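Long-range contacts in putative sulfatase yidJ (Bacteroides fragilis, PDB 2QZU), which probably acts as a metal-dependent arylsulfatase of the alkaline phosphatase-like superfamily, hydrolysing sulfate esters: residues N68-Y73 and P353-F358; Q380-S385 and K395-P400. All blocks are in the same frame, centred on the assembly; numbering follows the deposited sequence.

Contact 1 (N68-Y73 and P353-F358); sequences NAISSY and PLMIAF
Ile70 and Ala357 form a lone parallel beta bridge between two chain segments that are otherwise loop, just beyond strands 64-66 and 349-352, the edge pair of the mixed sheet in this sulfatase fold. Ile70 does both backbone jobs: its N donates to Ile356 O (3.1 Å), and its O accepts from Phe358 N. The same two oxygens take CA-H...O contacts, Ala69 CA on Ile356 O and Ala357 CA on Ile70 O. Around the bridge the side chains touch lightly: Ala69 CB meets Ile356 CG2, and Ile70 CD1 reaches Ala357 CB at 3.8 Å. Ser71 OG and Ser72 OG turn to other partners, Asp313 O and Pro400 O. Met355, a selenomethionine at the centre of an inverse gamma turn, sets its CG 3.6 Å from Asn68 O, a buried carbonyl with no polar partner in the model. At the more exposed end Asn68 ND2 gives Pro353 O an almost straight hydrogen bond (2.9 Å, 176° at the hydrogen); the oxygen lies in the Asn68 amide plane, but the donor comes in from the side of the carbonyl and somewhat tilted out of its plane, at a C=O...N angle of 105°.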
loop_
_atom_site.group_PDB
_atom_site.type_symbol
_atom_site.label_atom_id
_atom_site.label_comp_id
_atom_site.label_asym_id
_atom_site.label_seq_id
_atom_site.Cartn_x
_atom_site.Cartn_y
_atom_site.Cartn_z
ATOM N N ASN A 68 10.011 -29.150 -12.745
ATOM C CA ASN A 68 11.021 -28.338 -13.435
ATOM C C ASN A 68 10.379 -27.372 -14.434
ATOM O O ASN A 68 11.065 -26.830 -15.300
ATOM C CB ASN A 68 12.028 -29.211 -14.203
ATOM C CG ASN A 68 12.925 -30.026 -13.292
ATOM O OD1 ASN A 68 13.363 -29.555 -12.245
ATOM N ND2 ASN A 68 13.223 -31.251 -13.704
ATOM N N ALA A 69 9.071 -27.157 -14.320
ATOM C CA ALA A 69 8.361 -26.260 -15.245
ATOM C C ALA A 69 8.808 -24.806 -15.127
ATOM O O ALA A 69 9.074 -24.323 -14.030
ATOM C CB ALA A 69 6.859 -26.354 -15.009
ATOM N N ILE A 70 8.874 -24.103 -16.257
ATOM C CA ILE A 70 9.296 -22.702 -16.252
ATOM C C ILE A 70 8.461 -21.800 -17.161
ATOM O O ILE A 70 7.613 -22.266 -17.919
ATOM C CB ILE A 70 10.784 -22.561 -16.691
ATOM C CG1 ILE A 70 10.981 -23.094 -18.113
ATOM C CG2 ILE A 70 11.692 -23.345 -15.756
ATOM C CD1 ILE A 70 10.784 -22.049 -19.202
ATOM N N SER A 71 8.713 -20.497 -17.053
ATOM C CA SER A 71 8.069 -19.484 -17.881
ATOM C C SER A 71 9.257 -18.741 -18.509
ATOM O O SER A 71 10.061 -18.126 -17.802
ATOM C CB SER A 71 7.230 -18.528 -17.031
ATOM O OG SER A 71 6.603 -17.551 -17.851
ATOM N N SER A 72 9.366 -18.814 -19.831
ATOM C CA SER A 72 10.479 -18.201 -20.560
ATOM C C SER A 72 10.605 -16.678 -20.489
ATOM O O SER A 72 11.718 -16.147 -20.497
ATOM C CB SER A 72 10.440 -18.663 -22.020
ATOM O OG SER A 72 10.729 -20.050 -22.101
ATOM N N TYR A 73 9.481 -15.976 -20.455
ATOM C CA TYR A 73 9.505 -14.519 -20.337
ATOM C C TYR A 73 8.661 -14.301 -19.087
ATOM O O TYR A 73 7.449 -14.102 -19.171
ATOM C CB TYR A 73 8.848 -13.859 -21.552
ATOM C CG TYR A 73 9.180 -12.388 -21.723
ATOM C CD1 TYR A 73 9.628 -11.621 -20.650
ATOM C CD2 TYR A 73 9.038 -11.760 -22.964
ATOM C CE1 TYR A 73 9.930 -10.266 -20.801
ATOM C CE2 TYR A 73 9.332 -10.397 -23.126
ATOM C CZ TYR A 73 9.779 -9.663 -22.038
ATOM O OH TYR A 73 10.077 -8.324 -22.179
ATOM N N PRO A 353 10.339 -34.776 -14.449
ATOM C CA PRO A 353 11.365 -33.753 -14.672
ATOM C C PRO A 353 11.258 -32.984 -15.992
ATOM O O PRO A 353 12.092 -32.130 -16.276
ATOM C CB PRO A 353 12.658 -34.554 -14.588
ATOM C CG PRO A 353 12.268 -35.840 -15.241
ATOM C CD PRO A 353 10.906 -36.128 -14.620
ATOM N N LEU A 354 10.239 -33.285 -16.792
ATOM C CA LEU A 354 10.055 -32.612 -18.082
ATOM C C LEU A 354 10.089 -31.088 -17.936
ATOM O O LEU A 354 9.319 -30.524 -17.165
ATOM C CB LEU A 354 8.714 -33.019 -18.696
ATOM C CG LEU A 354 8.435 -32.418 -20.078
ATOM C CD1 LEU A 354 9.358 -33.059 -21.108
ATOM C CD2 LEU A 354 6.976 -32.647 -20.453
HETATM N N MSE A 355 10.958 -30.422 -18.693
HETATM C CA MSE A 355 11.053 -28.966 -18.597
HETATM C C MSE A 355 10.008 -28.271 -19.467
HETATM O O MSE A 355 10.341 -27.500 -20.370
HETATM C CB MSE A 355 12.451 -28.484 -18.997
HETATM C CG MSE A 355 12.769 -27.097 -18.461
HETATM SE SE MSE A 355 14.264 -26.253 -19.328
HETATM C CE MSE A 355 15.625 -27.575 -18.906
ATOM N N ILE A 356 8.742 -28.552 -19.185
ATOM C CA ILE A 356 7.647 -27.951 -19.929
ATOM C C ILE A 356 7.556 -26.469 -19.572
ATOM O O ILE A 356 7.840 -26.074 -18.440
ATOM C CB ILE A 356 6.306 -28.671 -19.604
ATOM C CG1 ILE A 356 5.151 -28.014 -20.360
ATOM C CG2 ILE A 356 6.042 -28.646 -18.105
ATOM C CD1 ILE A 356 3.866 -28.820 -20.308
ATOM N N ALA A 357 7.182 -25.646 -20.546
ATOM C CA ALA A 357 7.065 -24.215 -20.306
ATOM C C ALA A 357 5.618 -23.766 -20.391
ATOM O O ALA A 357 4.793 -24.389 -21.062
ATOM C CB ALA A 357 7.903 -23.437 -21.319
ATOM N N PHE A 358 5.326 -22.670 -19.706
ATOM C CA PHE A 358 3.994 -22.078 -19.689
ATOM C C PHE A 358 3.457 -21.953 -21.118
ATOM O O PHE A 358 2.303 -22.289 -21.387
ATOM C CB PHE A 358 4.088 -20.697 -19.026
ATOM C CG PHE A 358 2.764 -20.014 -18.796
ATOM C CD1 PHE A 358 1.810 -20.566 -17.943
ATOM C CD2 PHE A 358 2.509 -18.769 -19.371
ATOM C CE1 PHE A 358 0.624 -19.884 -17.664
ATOM C CE2 PHE A 358 1.330 -18.079 -19.100
ATOM C CZ PHE A 358 0.385 -18.636 -18.242
#

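Contact 2 (Q380-S385 and K395-P400); sequences QTFDLS and KDLVQP
Phe382 and Leu397 meet in a CH-pi contact: the two side chains slide past each other in opposite directions, and Leu397 CD1 settles over the middle of the ring, 3.7 Å from the centroid and only 6° off the ring normal. That methyl is nearly equidistant from several ring carbons, with CE2, CZ and CD2 of Phe382 each about 3.9 Å from Leu397 CD1. The contact joins the loop before helix 385-390 to the start of strand 399-404, an outermost strand of the four-stranded antiparallel sheet in the C-terminal part of the chain. Phe382 CB points toward 395-400, and CG, anti to the carbonyl carbon (chi1 -60°), carries the ring on to Leu397. Gln399 also passes the ring in the opposite sense, its amide plane turned 84° from the ring plane. Its OE1 comes obliquely to Phe382 CE1 at 3.6 Å, and Val398 O approaches CZ in a similarly oblique way, so two oxygens lie close to ring carbons without a hydrogen bond. The Gln399 chain is bent at chi2, and its NE2 is held by Asp360 OD2 and Met355 O, which would help to fix the amide beside the ring. Leu384 N donates to Thr364 OG1. Leu384 is the N-cap residue of helix 385-390, and an Asx turn leads into that helix: Asp383 OD1 accepts both from Ser385 N, at 3.1 Å, and from Ser385 OG. Leu384 and Leu397 reach tip to tip, Leu384 CD1 and Leu397 CD2 4.1 Å apart.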
loop_
_atom_site.group_PDB
_atom_site.type_symbol
_atom_site.label_atom_id
_atom_site.label_comp_id
_atom_site.label_asym_id
_atom_site.label_seq_id
_atom_site.Cartn_x
_atom_site.Cartn_y
_atom_site.Cartn_z
ATOM N N GLN A 380 4.845 -21.723 -32.471
ATOM C CA GLN A 380 6.278 -22.007 -32.355
ATOM C C GLN A 380 6.707 -22.833 -31.147
ATOM O O GLN A 380 7.786 -23.427 -31.154
ATOM C CB GLN A 380 7.062 -20.692 -32.309
ATOM C CG GLN A 380 6.827 -19.754 -33.476
ATOM C CD GLN A 380 7.566 -18.440 -33.294
ATOM O OE1 GLN A 380 7.258 -17.660 -32.389
ATOM N NE2 GLN A 380 8.552 -18.192 -34.151
ATOM N N THR A 381 5.883 -22.861 -30.104
ATOM C CA THR A 381 6.239 -23.588 -28.889
ATOM C C THR A 381 6.208 -25.119 -29.012
ATOM O O THR A 381 5.700 -25.669 -29.993
ATOM C CB THR A 381 5.364 -23.118 -27.710
ATOM O OG1 THR A 381 3.984 -23.356 -28.004
ATOM C CG2 THR A 381 5.567 -21.620 -27.479
ATOM N N PHE A 382 6.766 -25.801 -28.013
ATOM C CA PHE A 382 6.851 -27.264 -28.018
ATOM C C PHE A 382 5.554 -28.030 -27.763
ATOM O O PHE A 382 4.816 -27.726 -26.828
ATOM C CB PHE A 382 7.881 -27.749 -26.988
ATOM C CG PHE A 382 9.279 -27.241 -27.220
ATOM C CD1 PHE A 382 9.712 -26.056 -26.625
ATOM C CD2 PHE A 382 10.171 -27.963 -28.008
ATOM C CE1 PHE A 382 11.015 -25.599 -26.812
ATOM C CE2 PHE A 382 11.476 -27.514 -28.201
ATOM C CZ PHE A 382 11.901 -26.331 -27.600
ATOM N N ASP A 383 5.287 -29.026 -28.607
ATOM C CA ASP A 383 4.117 -29.883 -28.447
ATOM C C ASP A 383 4.657 -31.061 -27.642
ATOM O O ASP A 383 5.294 -31.963 -28.191
ATOM C CB ASP A 383 3.606 -30.389 -29.801
ATOM C CG ASP A 383 2.417 -31.326 -29.665
ATOM O OD1 ASP A 383 2.213 -31.887 -28.567
ATOM O OD2 ASP A 383 1.690 -31.517 -30.665
ATOM N N LEU A 384 4.407 -31.046 -26.340
ATOM C CA LEU A 384 4.910 -32.095 -25.461
ATOM C C LEU A 384 3.808 -33.053 -25.019
ATOM O O LEU A 384 3.912 -33.690 -23.972
ATOM C CB LEU A 384 5.558 -31.449 -24.228
ATOM C CG LEU A 384 6.709 -30.471 -24.506
ATOM C CD1 LEU A 384 7.068 -29.706 -23.240
ATOM C CD2 LEU A 384 7.907 -31.235 -25.034
ATOM N N SER A 385 2.762 -33.162 -25.828
ATOM C CA SER A 385 1.634 -34.026 -25.494
ATOM C C SER A 385 2.013 -35.475 -25.185
ATOM O O SER A 385 1.511 -36.062 -24.221
ATOM C CB SER A 385 0.597 -33.987 -26.622
ATOM O OG SER A 385 1.179 -34.332 -27.865
ATOM N N LYS A 395 15.131 -35.590 -22.614
ATOM C CA LYS A 395 16.383 -35.072 -22.067
ATOM C C LYS A 395 17.044 -33.943 -22.852
ATOM O O LYS A 395 17.803 -33.156 -22.287
ATOM C CB LYS A 395 17.376 -36.220 -21.888
ATOM N N ASP A 396 16.768 -33.856 -24.147
ATOM C CA ASP A 396 17.371 -32.809 -24.966
ATOM C C ASP A 396 16.581 -31.504 -24.940
ATOM O O ASP A 396 16.955 -30.536 -25.603
ATOM C CB ASP A 396 17.505 -33.285 -26.412
ATOM C CG ASP A 396 16.166 -33.607 -27.043
ATOM O OD1 ASP A 396 15.451 -34.482 -26.508
ATOM O OD2 ASP A 396 15.830 -32.987 -28.074
ATOM N N LEU A 397 15.495 -31.472 -24.176
ATOM C CA LEU A 397 14.674 -30.269 -24.109
ATOM C C LEU A 397 15.388 -29.107 -23.432
ATOM O O LEU A 397 15.880 -29.219 -22.306
ATOM C CB LEU A 397 13.356 -30.566 -23.386
ATOM C CG LEU A 397 12.329 -29.435 -23.255
ATOM C CD1 LEU A 397 11.977 -28.855 -24.622
ATOM C CD2 LEU A 397 11.088 -29.989 -22.576
ATOM N N VAL A 398 15.444 -27.991 -24.149
ATOM C CA VAL A 398 16.064 -26.769 -23.662
ATOM C C VAL A 398 15.062 -25.653 -23.930
ATOM O O VAL A 398 14.511 -25.556 -25.033
ATOM C CB VAL A 398 17.385 -26.477 -24.409
ATOM C CG1 VAL A 398 17.939 -25.125 -23.985
ATOM C CG2 VAL A 398 18.396 -27.582 -24.119
ATOM N N GLN A 399 14.814 -24.825 -22.922
ATOM C CA GLN A 399 13.860 -23.728 -23.050
ATOM C C GLN A 399 14.566 -22.383 -23.125
ATOM O O GLN A 399 15.618 -22.185 -22.515
ATOM C CB GLN A 399 12.895 -23.726 -21.860
ATOM C CG GLN A 399 11.978 -24.940 -21.777
ATOM C CD GLN A 399 10.849 -24.903 -22.792
ATOM O OE1 GLN A 399 10.743 -23.972 -23.592
ATOM N NE2 GLN A 399 9.992 -25.920 -22.759
ATOM N N PRO A 400 13.989 -21.432 -23.873
ATOM C CA PRO A 400 14.576 -20.098 -24.018
ATOM C C PRO A 400 14.248 -19.158 -22.858
ATOM O O PRO A 400 13.400 -19.461 -22.016
ATOM C CB PRO A 400 13.962 -19.606 -25.322
ATOM C CG PRO A 400 12.574 -20.185 -25.250
ATOM C CD PRO A 400 12.834 -21.600 -24.780
#

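Overall arrangement
The two contacts follow one another along the chain, since both segments of contact 1 precede those of contact 2, and their centres lie about 9 Å apart. Contact 1 continues from the edge of the eight-stranded mixed sheet; contact 2 sits farther from the centre of the chain, about 16 Å against 10 Å, where strand 399-404 begins the smaller antiparallel sheet. They meet directly: the hydrogen bond of Ser72 OG to Pro400 O ties the two. Helix 361-368 falls between 353-358 and 380-385 in sequence. Together the contacts therefore pack the start of the small sheet against loops at the edge of the large one, joining the two parts of the fold.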